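PDB 2PJZ: ABC transporter ATP-binding protein, which probably binds and hydrolyses ATP as the nucleotide-binding component of an ABC transporter, perhaps one that takes up cobalt. Local coordinates for residues Ser57-Ile62 and Glu66-Arg71; Leu46-Ala49 and Leu53-Tyr56; Ile24-Asn29 and Lys195-Val200; Gly8-Leu11 and Glu17-Ser20. All coordinates share one frame; numbering follows the deposited sequence. Where two conformers were deposited one is given.

Interaction 1 of 4, residues Ser57-Ile62 and Glu66-Arg71; sequences SGNIFI and EVRKIR. With SO4 (sulfate ion), chain F; SO4 (sulfate ion), chain B.
F61 lays one ring face over the E66 side chain at the outer edge of an antiparallel sheet, where strands 59-62 and 65-66 form a tight beta hairpin in the ABC-type nucleotide-binding fold. The two residues are a non-hydrogen-bonded pair, CA to CA 4.2 Å. E66 CG stands 4.0 Å from the F61 ring centroid, offset toward the rim, a CH-pi contact, while ring and carboxylate planes are nearly perpendicular (86°). A bend at chi2 (-80°) folds the E66 carboxylate back across the strand, so that OE1 takes the backbone N of I60 at 2.9 Å in an almost straight bond (173°) through its anti lone pair. The same OE1 hydrogen-bonds Y56 OH and forms a salt bridge with R68 NH1; OE2, met from above the carboxylate plane, accepts R68 N. With an alanine at E66, the I60 amide and Y56 OH would probably lose the acceptor they share, R68 its carboxylate mate, and the F61 ring the methylene beneath it. Beyond E66 the chain turns through a short 3-10 segment. There V67 N bonds I60 O at 2.7 Å, and V67 CG2 lies beside I60 CG2, the two side chains pointing the same way. I70 CD1 extends the apolar side to I62 CB. R68, extended from CG to NE and in cation-pi contact with Y56, reaches the corner at G58. G58 O lies in the guanidinium plane and takes both terminal nitrogens end-on, NH1 at 3.0 Å and NH2 at 3.1 Å.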
loop_
_atom_site.group_PDB
_atom_site.type_symbol
_atom_site.label_atom_id
_atom_site.label_comp_id
_atom_site.label_asym_id
_atom_site.label_seq_id
_atom_site.Cartn_x
_atom_site.Cartn_y
_atom_site.Cartn_z
ATOM N N SER A 57 -6.235 -6.111 -17.303
ATOM C CA SER A 57 -5.652 -6.033 -18.648
ATOM C C SER A 57 -4.201 -5.537 -18.535
ATOM O O SER A 57 -3.810 -4.968 -17.479
ATOM C CB SER A 57 -6.478 -5.117 -19.532
ATOM O OG SER A 57 -6.499 -3.793 -19.013
ATOM N N GLY A 58 -3.426 -5.745 -19.597
ATOM C CA GLY A 58 -1.982 -5.433 -19.576
ATOM C C GLY A 58 -1.214 -6.513 -18.812
ATOM O O GLY A 58 -1.692 -7.654 -18.641
ATOM N N ASN A 59 -0.031 -6.156 -18.332
ATOM C CA ASN A 59 0.899 -7.143 -17.772
ATOM C C ASN A 59 1.522 -6.621 -16.523
ATOM O O ASN A 59 1.751 -5.421 -16.387
ATOM C CB ASN A 59 1.967 -7.478 -18.828
ATOM C CG ASN A 59 1.365 -8.271 -19.984
ATOM O OD1 ASN A 59 1.085 -7.714 -21.070
ATOM N ND2 ASN A 59 0.989 -9.488 -19.702
ATOM N N ILE A 60 1.754 -7.521 -15.565
ATOM C CA ILE A 60 2.435 -7.183 -14.313
ATOM C C ILE A 60 3.528 -8.226 -14.143
ATOM O O ILE A 60 3.240 -9.446 -14.138
ATOM C CB ILE A 60 1.466 -7.245 -13.065
ATOM C CG1 ILE A 60 0.278 -6.249 -13.257
ATOM C CG2 ILE A 60 2.248 -6.958 -11.733
ATOM C CD1 ILE A 60 -0.896 -6.360 -12.241
ATOM N N PHE A 61 4.772 -7.758 -13.978
ATOM C CA PHE A 61 5.921 -8.672 -13.820
ATOM C C PHE A 61 6.571 -8.517 -12.462
ATOM O O PHE A 61 6.870 -7.387 -12.056
ATOM C CB PHE A 61 6.998 -8.425 -14.911
ATOM C CG PHE A 61 6.485 -8.616 -16.330
ATOM C CD1 PHE A 61 6.573 -9.866 -16.973
ATOM C CD2 PHE A 61 5.890 -7.570 -16.984
ATOM C CE1 PHE A 61 6.096 -10.041 -18.302
ATOM C CE2 PHE A 61 5.430 -7.708 -18.322
ATOM C CZ PHE A 61 5.502 -8.970 -18.964
ATOM N N ILE A 62 6.775 -9.627 -11.761
ATOM C CA ILE A 62 7.529 -9.618 -10.508
ATOM C C ILE A 62 8.803 -10.420 -10.770
ATOM O O ILE A 62 8.738 -11.601 -11.061
ATOM C CB ILE A 62 6.711 -10.244 -9.350
ATOM C CG1 ILE A 62 5.364 -9.472 -9.158
ATOM C CG2 ILE A 62 7.500 -10.261 -8.037
ATOM C CD1 ILE A 62 4.449 -10.152 -8.130
ATOM N N GLU A 66 5.523 -12.812 -15.212
ATOM C CA GLU A 66 4.198 -12.219 -15.339
ATOM C C GLU A 66 3.252 -12.853 -14.307
ATOM O O GLU A 66 3.324 -14.067 -14.008
ATOM C CB GLU A 66 3.661 -12.319 -16.786
ATOM C CG GLU A 66 2.788 -11.098 -17.200
ATOM C CD GLU A 66 1.380 -11.179 -16.677
ATOM O OE1 GLU A 66 0.870 -10.155 -16.202
ATOM O OE2 GLU A 66 0.791 -12.302 -16.707
ATOM N N VAL A 67 2.407 -12.030 -13.712
ATOM C CA VAL A 67 1.612 -12.484 -12.578
ATOM C C VAL A 67 0.720 -13.682 -12.918
ATOM O O VAL A 67 0.489 -14.554 -12.071
ATOM C CB VAL A 67 0.851 -11.300 -11.934
ATOM C CG1 VAL A 67 -0.379 -11.804 -11.092
ATOM C CG2 VAL A 67 1.820 -10.498 -11.066
ATOM N N ARG A 68 0.258 -13.777 -14.158
ATOM C CA ARG A 68 -0.530 -14.967 -14.570
ATOM C C ARG A 68 0.253 -16.275 -14.508
ATOM O O ARG A 68 -0.332 -17.346 -14.550
ATOM C CB ARG A 68 -1.062 -14.777 -15.993
ATOM C CG ARG A 68 -2.050 -13.618 -16.050
ATOM C CD ARG A 68 -2.388 -13.264 -17.502
ATOM N NE ARG A 68 -3.277 -12.081 -17.536
ATOM C CZ ARG A 68 -2.870 -10.860 -17.886
ATOM N NH1 ARG A 68 -1.578 -10.648 -18.204
ATOM N NH2 ARG A 68 -3.737 -9.844 -17.890
ATOM N N LYS A 69 1.582 -16.164 -14.455
ATOM C CA LYS A 69 2.485 -17.304 -14.446
ATOM C C LYS A 69 2.943 -17.609 -13.019
ATOM O O LYS A 69 3.866 -18.412 -12.835
ATOM C CB LYS A 69 3.699 -17.006 -15.357
ATOM C CG LYS A 69 3.306 -16.832 -16.852
ATOM C CD LYS A 69 4.545 -16.572 -17.758
ATOM C CE LYS A 69 4.061 -16.486 -19.223
ATOM N NZ LYS A 69 5.165 -16.378 -20.216
ATOM N N ILE A 70 2.303 -16.985 -12.016
ATOM C CA ILE A 70 2.689 -17.217 -10.626
ATOM C C ILE A 70 1.549 -17.816 -9.811
ATOM O O ILE A 70 0.542 -17.144 -9.539
ATOM C CB ILE A 70 3.174 -15.929 -9.917
ATOM C CG1 ILE A 70 4.354 -15.302 -10.703
ATOM C CG2 ILE A 70 3.641 -16.248 -8.482
ATOM C CD1 ILE A 70 4.794 -13.883 -10.168
ATOM N N ARG A 71 1.713 -19.053 -9.368
ATOM C CA ARG A 71 0.764 -19.584 -8.396
ATOM C C ARG A 71 1.215 -19.220 -6.983
ATOM O O ARG A 71 0.420 -18.764 -6.158
ATOM C CB ARG A 71 0.617 -21.100 -8.541
ATOM C CG ARG A 71 -0.212 -21.736 -7.420
ATOM C CD ARG A 71 -1.658 -21.287 -7.477
ATOM N NE ARG A 71 -2.456 -21.892 -6.411
ATOM C CZ ARG A 71 -2.412 -21.512 -5.131
ATOM N NH1 ARG A 71 -1.599 -20.524 -4.742
ATOM N NH2 ARG A 71 -3.181 -22.122 -4.231
HETATM S S SO4 F . -9.900 -3.531 -18.528
HETATM O O1 SO4 F . -10.888 -2.516 -17.947
HETATM O O2 SO4 F . -10.385 -4.581 -19.530
HETATM O O3 SO4 F . -8.823 -2.796 -19.219
HETATM O O4 SO4 F . -9.302 -4.213 -17.363
HETATM S S SO4 B . 6.938 -13.546 -20.877
HETATM O O1 SO4 B . 6.335 -12.498 -21.706
HETATM O O2 SO4 B . 6.039 -13.821 -19.718
HETATM O O3 SO4 B . 7.162 -14.790 -21.624
HETATM O O4 SO4 B . 8.218 -13.083 -20.423
#

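Interaction 2 of 4, residues Leu46-Ala49 and Leu53-Tyr56; sequences LLRA and LLPY
A49 O and L54 O grip one water molecule between them, which donates to A49 O at 2.6 Å and to L54 O at 2.5 Å. It ties the last turn of the helix to the chain leaving it, where the A49 backbone also meets L54 directly. Beside this bridge L53 N donates to R48 O at 2.9 Å, five residues back along the chain, with the donor tilted 30° from the carbonyl plane. L53 CB packs on the same oxygen. These bonds turn the chain at the end of helix 43-50, the helix that follows the probable P-loop (Walker A) of the ABC ATPase fold, and direct it toward strand 59-62. The R48 side chain folds back over this exit. In the conformer described, one of two deposited, a bend at chi3 (72°) lays the guanidinium flat against L54. L54 CD2 stands 3.6 Å above the plane, over its centre, and CD1 comes over the same face near NH2, 3.3 Å away. A second water lies in the guanidinium plane: it donates to L53 O and accepts only a weak bond from NH2. The stronger polar partner of R48 is E82, which forms a salt bridge with NE, so the charge is answered from a loop outside the turn. Y56 closes the other end. Its CG sits between the backbone N and the carbonyl carbon (chi1 51°), which brings ring atom CD2 within 3.9 Å of A49 CB, while the hydroxyl is held by E66 OE1.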
loop_
_atom_site.group_PDB
_atom_site.type_symbol
_atom_site.label_atom_id
_atom_site.label_comp_id
_atom_site.label_asym_id
_atom_site.label_seq_id
_atom_site.Cartn_x
_atom_site.Cartn_y
_atom_site.Cartn_z
ATOM N N LEU A 46 -5.605 -2.400 -7.221
ATOM C CA LEU A 46 -4.278 -2.519 -7.854
ATOM C C LEU A 46 -3.387 -3.532 -7.131
ATOM O O LEU A 46 -2.774 -4.399 -7.758
ATOM C CB LEU A 46 -3.615 -1.142 -7.891
ATOM C CG LEU A 46 -2.759 -0.637 -9.050
ATOM C CD1 LEU A 46 -3.392 -0.925 -10.389
ATOM C CD2 LEU A 46 -2.632 0.899 -8.865
ATOM N N LEU A 47 -3.363 -3.465 -5.802
ATOM C CA LEU A 47 -2.619 -4.439 -5.024
ATOM C C LEU A 47 -3.145 -5.850 -5.188
ATOM O O LEU A 47 -2.363 -6.803 -5.220
ATOM C CB LEU A 47 -2.671 -4.041 -3.545
ATOM C CG LEU A 47 -1.387 -4.048 -2.726
ATOM C CD1 LEU A 47 -0.086 -3.533 -3.462
ATOM C CD2 LEU A 47 -1.657 -3.204 -1.469
ATOM N N ARG A 48 -4.468 -6.002 -5.275
ATOM C CA ARG A 48 -5.043 -7.326 -5.475
ATOM C C ARG A 48 -4.567 -7.915 -6.823
ATOM O O ARG A 48 -4.193 -9.079 -6.892
ATOM C CB ARG A 48 -6.580 -7.278 -5.353
ATOM C CG ARG A 48 -7.084 -7.198 -3.889
ATOM C CD ARG A 48 -8.596 -6.929 -3.786
ATOM N NE ARG A 48 -9.394 -8.083 -4.183
ATOM C CZ ARG A 48 -10.670 -8.044 -4.563
ATOM N NH1 ARG A 48 -11.339 -6.898 -4.625
ATOM N NH2 ARG A 48 -11.284 -9.171 -4.884
ATOM N N ALA A 49 -4.578 -7.111 -7.881
ATOM C CA ALA A 49 -4.077 -7.548 -9.187
ATOM C C ALA A 49 -2.595 -7.969 -9.119
ATOM O O ALA A 49 -2.212 -9.037 -9.622
ATOM C CB ALA A 49 -4.278 -6.473 -10.225
ATOM N N LEU A 53 -4.752 -11.871 -7.381
ATOM C CA LEU A 53 -6.083 -12.092 -6.776
ATOM C C LEU A 53 -7.243 -11.534 -7.615
ATOM O O LEU A 53 -8.421 -11.684 -7.239
ATOM C CB LEU A 53 -6.132 -11.481 -5.358
ATOM C CG LEU A 53 -5.140 -12.062 -4.323
ATOM C CD1 LEU A 53 -4.969 -11.113 -3.126
ATOM C CD2 LEU A 53 -5.622 -13.437 -3.901
ATOM N N LEU A 54 -6.936 -10.913 -8.745
ATOM C CA LEU A 54 -7.984 -10.340 -9.598
ATOM C C LEU A 54 -7.487 -10.277 -11.027
ATOM O O LEU A 54 -6.304 -10.037 -11.230
ATOM C CB LEU A 54 -8.246 -8.913 -9.128
ATOM C CG LEU A 54 -9.592 -8.317 -8.743
ATOM C CD1 LEU A 54 -10.533 -9.288 -8.067
ATOM C CD2 LEU A 54 -9.312 -7.107 -7.855
ATOM N N PRO A 55 -8.376 -10.455 -12.022
ATOM C CA PRO A 55 -7.926 -10.285 -13.403
ATOM C C PRO A 55 -7.709 -8.798 -13.702
ATOM O O PRO A 55 -8.273 -7.932 -13.010
ATOM C CB PRO A 55 -9.087 -10.789 -14.252
ATOM C CG PRO A 55 -10.262 -10.867 -13.353
ATOM C CD PRO A 55 -9.794 -10.848 -11.925
ATOM N N TYR A 56 -6.924 -8.535 -14.743
ATOM C CA TYR A 56 -6.539 -7.174 -15.128
ATOM C C TYR A 56 -6.177 -7.246 -16.616
ATOM O O TYR A 56 -5.807 -8.323 -17.130
ATOM C CB TYR A 56 -5.290 -6.693 -14.284
ATOM C CG TYR A 56 -4.137 -7.674 -14.300
ATOM C CD1 TYR A 56 -3.105 -7.535 -15.218
ATOM C CD2 TYR A 56 -4.106 -8.779 -13.415
ATOM C CE1 TYR A 56 -2.034 -8.474 -15.279
ATOM C CE2 TYR A 56 -3.066 -9.727 -13.478
ATOM C CZ TYR A 56 -2.053 -9.561 -14.401
ATOM O OH TYR A 56 -1.027 -10.482 -14.482
HETATM O O HOH W 1 -10.327 -12.355 -5.570
HETATM O O HOH W 2 -4.091 -10.706 -10.306
#

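Interaction 3 of 4, residues Ile24-Asn29 and Lys195-Val200; sequences INLEVN and KAYFLV
L26 drives a methyl into the face of the Y197 ring, and this is the tight part of the contact. L26 CD1 lies 3.7 Å from the ring centroid and 21° off the normal, a CH-pi contact displaced toward the rim, with CZ its nearest ring atom at 3.5 Å. The L26 CG is anti to the backbone N (chi1 175°), which carries the branch across toward the ring, and the two side chains meet at a slant. L204 also touches L26, and V33 and P207 touch Y197. Strands 24-28 and 195-200 run antiparallel (170°), yet their axes are 10.9 Å apart and no direct hydrogen bond joins them. They belong to two sheets packed face to face: the antiparallel sheet and the mixed, largely parallel core sheet of the ABC nucleotide-binding domain, held together here by side-chain packing and one bridging water. Toward L199 the fit is looser, I24 CD1 reaching L199 CD1 at 4.3 Å; L199 in turn touches S41 of the probable P-loop (Walker A). At the opposite end the contact becomes wet. The Y197 hydroxyl stops 4.4 Å from E27 O, and a single water spans the interval, donating to E27 O at 2.7 Å and hydrogen-bonded to Y197 OH at the same distance. A serine in place of Y197 would probably deprive L26 CD1 of the flat surface it presses on and leave the water without its second mate. The E27 side chain leaves its strand away from 195-200, and its carboxylate pairs with K5 in a salt bridge.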
loop_
_atom_site.group_PDB
_atom_site.type_symbol
_atom_site.label_atom_id
_atom_site.label_comp_id
_atom_site.label_asym_id
_atom_site.label_seq_id
_atom_site.Cartn_x
_atom_site.Cartn_y
_atom_site.Cartn_z
ATOM N N ILE A 24 -2.119 2.144 -16.509
ATOM C CA ILE A 24 -1.357 2.298 -15.276
ATOM C C ILE A 24 0.025 1.747 -15.526
ATOM O O ILE A 24 0.174 0.558 -15.858
ATOM C CB ILE A 24 -2.008 1.603 -14.059
ATOM C CG1 ILE A 24 -3.426 2.164 -13.808
ATOM C CG2 ILE A 24 -1.085 1.693 -12.767
ATOM C CD1 ILE A 24 -3.522 3.712 -13.518
ATOM N N ASN A 25 1.033 2.604 -15.346
ATOM C CA ASN A 25 2.428 2.191 -15.542
ATOM C C ASN A 25 3.283 2.510 -14.306
ATOM O O ASN A 25 3.169 3.595 -13.718
ATOM C CB ASN A 25 3.011 2.884 -16.749
ATOM C CG ASN A 25 2.394 2.430 -18.035
ATOM O OD1 ASN A 25 2.628 1.311 -18.494
ATOM N ND2 ASN A 25 1.605 3.318 -18.656
ATOM N N LEU A 26 4.101 1.555 -13.872
ATOM C CA LEU A 26 4.940 1.772 -12.703
ATOM C C LEU A 26 6.091 0.763 -12.711
ATOM O O LEU A 26 5.858 -0.403 -13.005
ATOM C CB LEU A 26 4.123 1.570 -11.409
ATOM C CG LEU A 26 4.857 1.650 -10.068
ATOM C CD1 LEU A 26 5.292 3.074 -9.811
ATOM C CD2 LEU A 26 3.999 1.146 -8.916
ATOM N N GLU A 27 7.304 1.182 -12.329
ATOM C CA GLU A 27 8.383 0.207 -12.077
ATOM C C GLU A 27 8.936 0.529 -10.717
ATOM O O GLU A 27 9.196 1.713 -10.405
ATOM C CB GLU A 27 9.499 0.213 -13.184
ATOM C CG GLU A 27 8.924 -0.203 -14.524
ATOM C CD GLU A 27 9.895 -0.587 -15.611
ATOM O OE1 GLU A 27 11.100 -0.275 -15.477
ATOM O OE2 GLU A 27 9.412 -1.215 -16.606
ATOM N N VAL A 28 9.055 -0.501 -9.887
ATOM C CA VAL A 28 9.579 -0.365 -8.533
ATOM C C VAL A 28 10.717 -1.358 -8.370
ATOM O O VAL A 28 10.539 -2.553 -8.630
ATOM C CB VAL A 28 8.507 -0.697 -7.480
ATOM C CG1 VAL A 28 9.094 -0.581 -6.076
ATOM C CG2 VAL A 28 7.336 0.267 -7.612
ATOM N N ASN A 29 11.878 -0.883 -7.931
ATOM C CA ASN A 29 12.934 -1.844 -7.602
ATOM C C ASN A 29 13.747 -1.395 -6.413
ATOM O O ASN A 29 14.132 -0.224 -6.345
ATOM C CB ASN A 29 13.841 -2.113 -8.797
ATOM C CG ASN A 29 14.620 -0.909 -9.231
ATOM O OD1 ASN A 29 14.098 -0.051 -9.928
ATOM N ND2 ASN A 29 15.911 -0.858 -8.859
ATOM N N LYS A 195 9.658 7.153 -1.375
ATOM C CA LYS A 195 9.046 7.838 -2.496
ATOM C C LYS A 195 7.544 7.540 -2.480
ATOM O O LYS A 195 7.128 6.431 -2.084
ATOM C CB LYS A 195 9.613 7.354 -3.836
ATOM C CG LYS A 195 11.095 7.691 -4.083
ATOM C CD LYS A 195 11.464 7.249 -5.492
ATOM C CE LYS A 195 12.975 7.192 -5.673
ATOM N NZ LYS A 195 13.250 6.099 -6.652
ATOM N N ALA A 196 6.775 8.535 -2.910
ATOM C CA ALA A 196 5.323 8.440 -3.096
ATOM C C ALA A 196 4.831 8.708 -4.525
ATOM O O ALA A 196 5.386 9.514 -5.300
ATOM C CB ALA A 196 4.575 9.400 -2.093
ATOM N N TYR A 197 3.721 8.049 -4.849
ATOM C CA TYR A 197 2.945 8.326 -6.038
ATOM C C TYR A 197 1.515 8.638 -5.588
ATOM O O TYR A 197 1.081 8.160 -4.562
ATOM C CB TYR A 197 2.883 7.083 -6.920
ATOM C CG TYR A 197 4.213 6.717 -7.522
ATOM C CD1 TYR A 197 4.505 7.074 -8.833
ATOM C CD2 TYR A 197 5.171 6.027 -6.777
ATOM C CE1 TYR A 197 5.738 6.753 -9.424
ATOM C CE2 TYR A 197 6.420 5.694 -7.344
ATOM C CZ TYR A 197 6.673 6.068 -8.680
ATOM O OH TYR A 197 7.879 5.788 -9.280
ATOM N N PHE A 198 0.828 9.479 -6.346
ATOM C CA PHE A 198 -0.600 9.733 -6.154
ATOM C C PHE A 198 -1.411 8.953 -7.194
ATOM O O PHE A 198 -1.097 8.994 -8.370
ATOM C CB PHE A 198 -0.884 11.222 -6.382
ATOM C CG PHE A 198 -0.364 12.089 -5.281
ATOM C CD1 PHE A 198 -1.181 12.400 -4.179
ATOM C CD2 PHE A 198 0.941 12.580 -5.333
ATOM C CE1 PHE A 198 -0.708 13.215 -3.141
ATOM C CE2 PHE A 198 1.418 13.409 -4.305
ATOM C CZ PHE A 198 0.600 13.719 -3.208
ATOM N N LEU A 199 -2.454 8.264 -6.752
ATOM C CA LEU A 199 -3.429 7.704 -7.705
ATOM C C LEU A 199 -4.549 8.746 -7.787
ATOM O O LEU A 199 -5.433 8.753 -6.927
ATOM C CB LEU A 199 -3.949 6.346 -7.208
ATOM C CG LEU A 199 -4.822 5.493 -8.149
ATOM C CD1 LEU A 199 -4.150 5.211 -9.505
ATOM C CD2 LEU A 199 -5.154 4.226 -7.453
ATOM N N VAL A 200 -4.477 9.601 -8.810
ATOM C CA VAL A 200 -5.490 10.655 -9.126
ATOM C C VAL A 200 -5.460 10.985 -10.608
ATOM O O VAL A 200 -4.489 10.716 -11.282
ATOM C CB VAL A 200 -5.248 12.001 -8.355
ATOM C CG1 VAL A 200 -5.655 11.867 -6.905
ATOM C CG2 VAL A 200 -3.799 12.454 -8.485
HETATM O O HOH W 3 9.218 3.559 -8.395
#

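Interaction 4 of 4, residues Gly8-Leu11 and Glu17-Ser20; sequences GITL and ERFS. With SO4 (sulfate ion), chain F.
T10 and S20 form a non-hydrogen-bonded antiparallel pair with CA atoms 4.1 Å apart, although the N-to-C directions of the two short strands make 120°, well short of 180°. Next to the pair, L11 N donates to F19 O at 2.8 Å, in the carbonyl plane. On the face of T10 and S20, the R18 side chain runs out extended from CG to NE and crosses T10 at about a right angle, its CD 3.4 Å from T10 OG1. A sulfate ion, probably from the crystallisation liquor, lies at this edge; T10 OG1 bonds its O1 weakly, R18 NE stands 3.5 Å from the same oxygen, and S57 OG also hydrogen-bonds the ion. R18 NH1 is engaged by G15 O, and S20 OG by E22. L11 and F19 lie side by side, with L11 CD1 3.8 Å from F19 CE2 at the ring edge; CG of F19 is anti to the backbone N (chi1 -178°), which places the ring alongside L11. The beta hairpin stands at the edge of the ABC domain: I9 packs on T45, L46 and A49 of helix 43-50, L11 touches T45, and G8 pairs through its backbone with S57, on the chain leading into strand 59-62.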
loop_
_atom_site.group_PDB
_atom_site.type_symbol
_atom_site.label_atom_id
_atom_site.label_comp_id
_atom_site.label_asym_id
_atom_site.label_seq_id
_atom_site.Cartn_x
_atom_site.Cartn_y
_atom_site.Cartn_z
ATOM N N GLY A 8 -4.892 -2.204 -16.737
ATOM C CA GLY A 8 -6.244 -1.621 -16.612
ATOM C C GLY A 8 -7.014 -2.544 -15.677
ATOM O O GLY A 8 -6.795 -3.773 -15.670
ATOM N N ILE A 9 -7.877 -1.982 -14.836
ATOM C CA ILE A 9 -8.727 -2.813 -14.001
ATOM C C ILE A 9 -10.068 -2.140 -13.829
ATOM O O ILE A 9 -10.136 -0.925 -13.672
ATOM C CB ILE A 9 -8.138 -3.092 -12.592
ATOM C CG1 ILE A 9 -6.601 -3.175 -12.605
ATOM C CG2 ILE A 9 -8.783 -4.358 -12.027
ATOM C CD1 ILE A 9 -5.961 -3.265 -11.245
ATOM N N THR A 10 -11.133 -2.929 -13.883
ATOM C CA THR A 10 -12.484 -2.373 -13.698
ATOM C C THR A 10 -12.761 -2.165 -12.233
ATOM O O THR A 10 -12.603 -3.094 -11.416
ATOM C CB THR A 10 -13.524 -3.293 -14.297
ATOM O OG1 THR A 10 -13.296 -3.363 -15.713
ATOM C CG2 THR A 10 -14.966 -2.802 -14.010
ATOM N N LEU A 11 -13.165 -0.949 -11.885
ATOM C CA LEU A 11 -13.483 -0.662 -10.485
ATOM C C LEU A 11 -14.946 -0.791 -10.184
ATOM O O LEU A 11 -15.308 -1.130 -9.055
ATOM C CB LEU A 11 -13.029 0.773 -10.123
ATOM C CG LEU A 11 -11.538 1.079 -10.302
ATOM C CD1 LEU A 11 -11.200 2.496 -9.754
ATOM C CD2 LEU A 11 -10.700 -0.013 -9.568
ATOM N N GLU A 17 -20.643 0.204 -19.775
ATOM C CA GLU A 17 -20.827 1.249 -18.782
ATOM C C GLU A 17 -20.124 0.817 -17.515
ATOM O O GLU A 17 -20.741 0.280 -16.577
ATOM C CB GLU A 17 -22.312 1.495 -18.517
ATOM C CG GLU A 17 -23.141 1.769 -19.824
ATOM C CD GLU A 17 -22.690 2.984 -20.634
ATOM O OE1 GLU A 17 -22.052 3.904 -20.071
ATOM O OE2 GLU A 17 -22.976 3.030 -21.855
ATOM N N ARG A 18 -18.812 0.943 -17.545
ATOM C CA ARG A 18 -18.031 0.584 -16.376
ATOM C C ARG A 18 -17.135 1.751 -16.072
ATOM O O ARG A 18 -16.923 2.599 -16.935
ATOM C CB ARG A 18 -17.231 -0.699 -16.636
ATOM C CG ARG A 18 -16.015 -0.542 -17.550
ATOM C CD ARG A 18 -15.395 -1.915 -17.920
ATOM N NE ARG A 18 -14.210 -1.737 -18.766
ATOM C CZ ARG A 18 -14.251 -1.499 -20.072
ATOM N NH1 ARG A 18 -15.420 -1.432 -20.718
ATOM N NH2 ARG A 18 -13.126 -1.354 -20.734
ATOM N N PHE A 19 -16.605 1.793 -14.850
ATOM C CA PHE A 19 -15.544 2.739 -14.558
ATOM C C PHE A 19 -14.274 1.939 -14.276
ATOM O O PHE A 19 -14.318 1.007 -13.482
ATOM C CB PHE A 19 -15.839 3.573 -13.324
ATOM C CG PHE A 19 -14.779 4.561 -13.072
ATOM C CD1 PHE A 19 -14.664 5.679 -13.893
ATOM C CD2 PHE A 19 -13.815 4.326 -12.099
ATOM C CE1 PHE A 19 -13.613 6.584 -13.700
ATOM C CE2 PHE A 19 -12.778 5.226 -11.897
ATOM C CZ PHE A 19 -12.670 6.343 -12.696
ATOM N N SER A 20 -13.163 2.332 -14.903
ATOM C CA SER A 20 -11.928 1.566 -14.747
ATOM C C SER A 20 -10.712 2.474 -14.597
ATOM O O SER A 20 -10.765 3.654 -14.912
ATOM C CB SER A 20 -11.725 0.625 -15.938
ATOM O OG SER A 20 -11.807 1.335 -17.156
HETATM S S SO4 F . -9.900 -3.531 -18.528
HETATM O O1 SO4 F . -10.888 -2.516 -17.947
HETATM O O2 SO4 F . -10.385 -4.581 -19.530
HETATM O O3 SO4 F . -8.823 -2.796 -19.219
HETATM O O4 SO4 F . -9.302 -4.213 -17.363
#

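Overall arrangement
Interaction 3 is the buried contact, joining two sheets by apolar side chains, with one water at its wet end; interactions 2 and 4 lie at the surface, and interaction 1 is partly buried. Interactions 1, 3 and 4 all reach the same antiparallel sheet: 3 and 4 share strand 17-28, and 1 meets 4 where S57 N bonds G8 O, beside a sulfate ion that both touch. Interaction 2 supplies the helix against this sheet, meeting 4 through A49, L46 and I9, and 1 through Y56. Interaction 1 relies on a carboxylate and a guanidinium that bind backbone atoms, 2 on a backbone bond, bridging water and a guanidinium laid on leucine, and 4 on hairpin pairing.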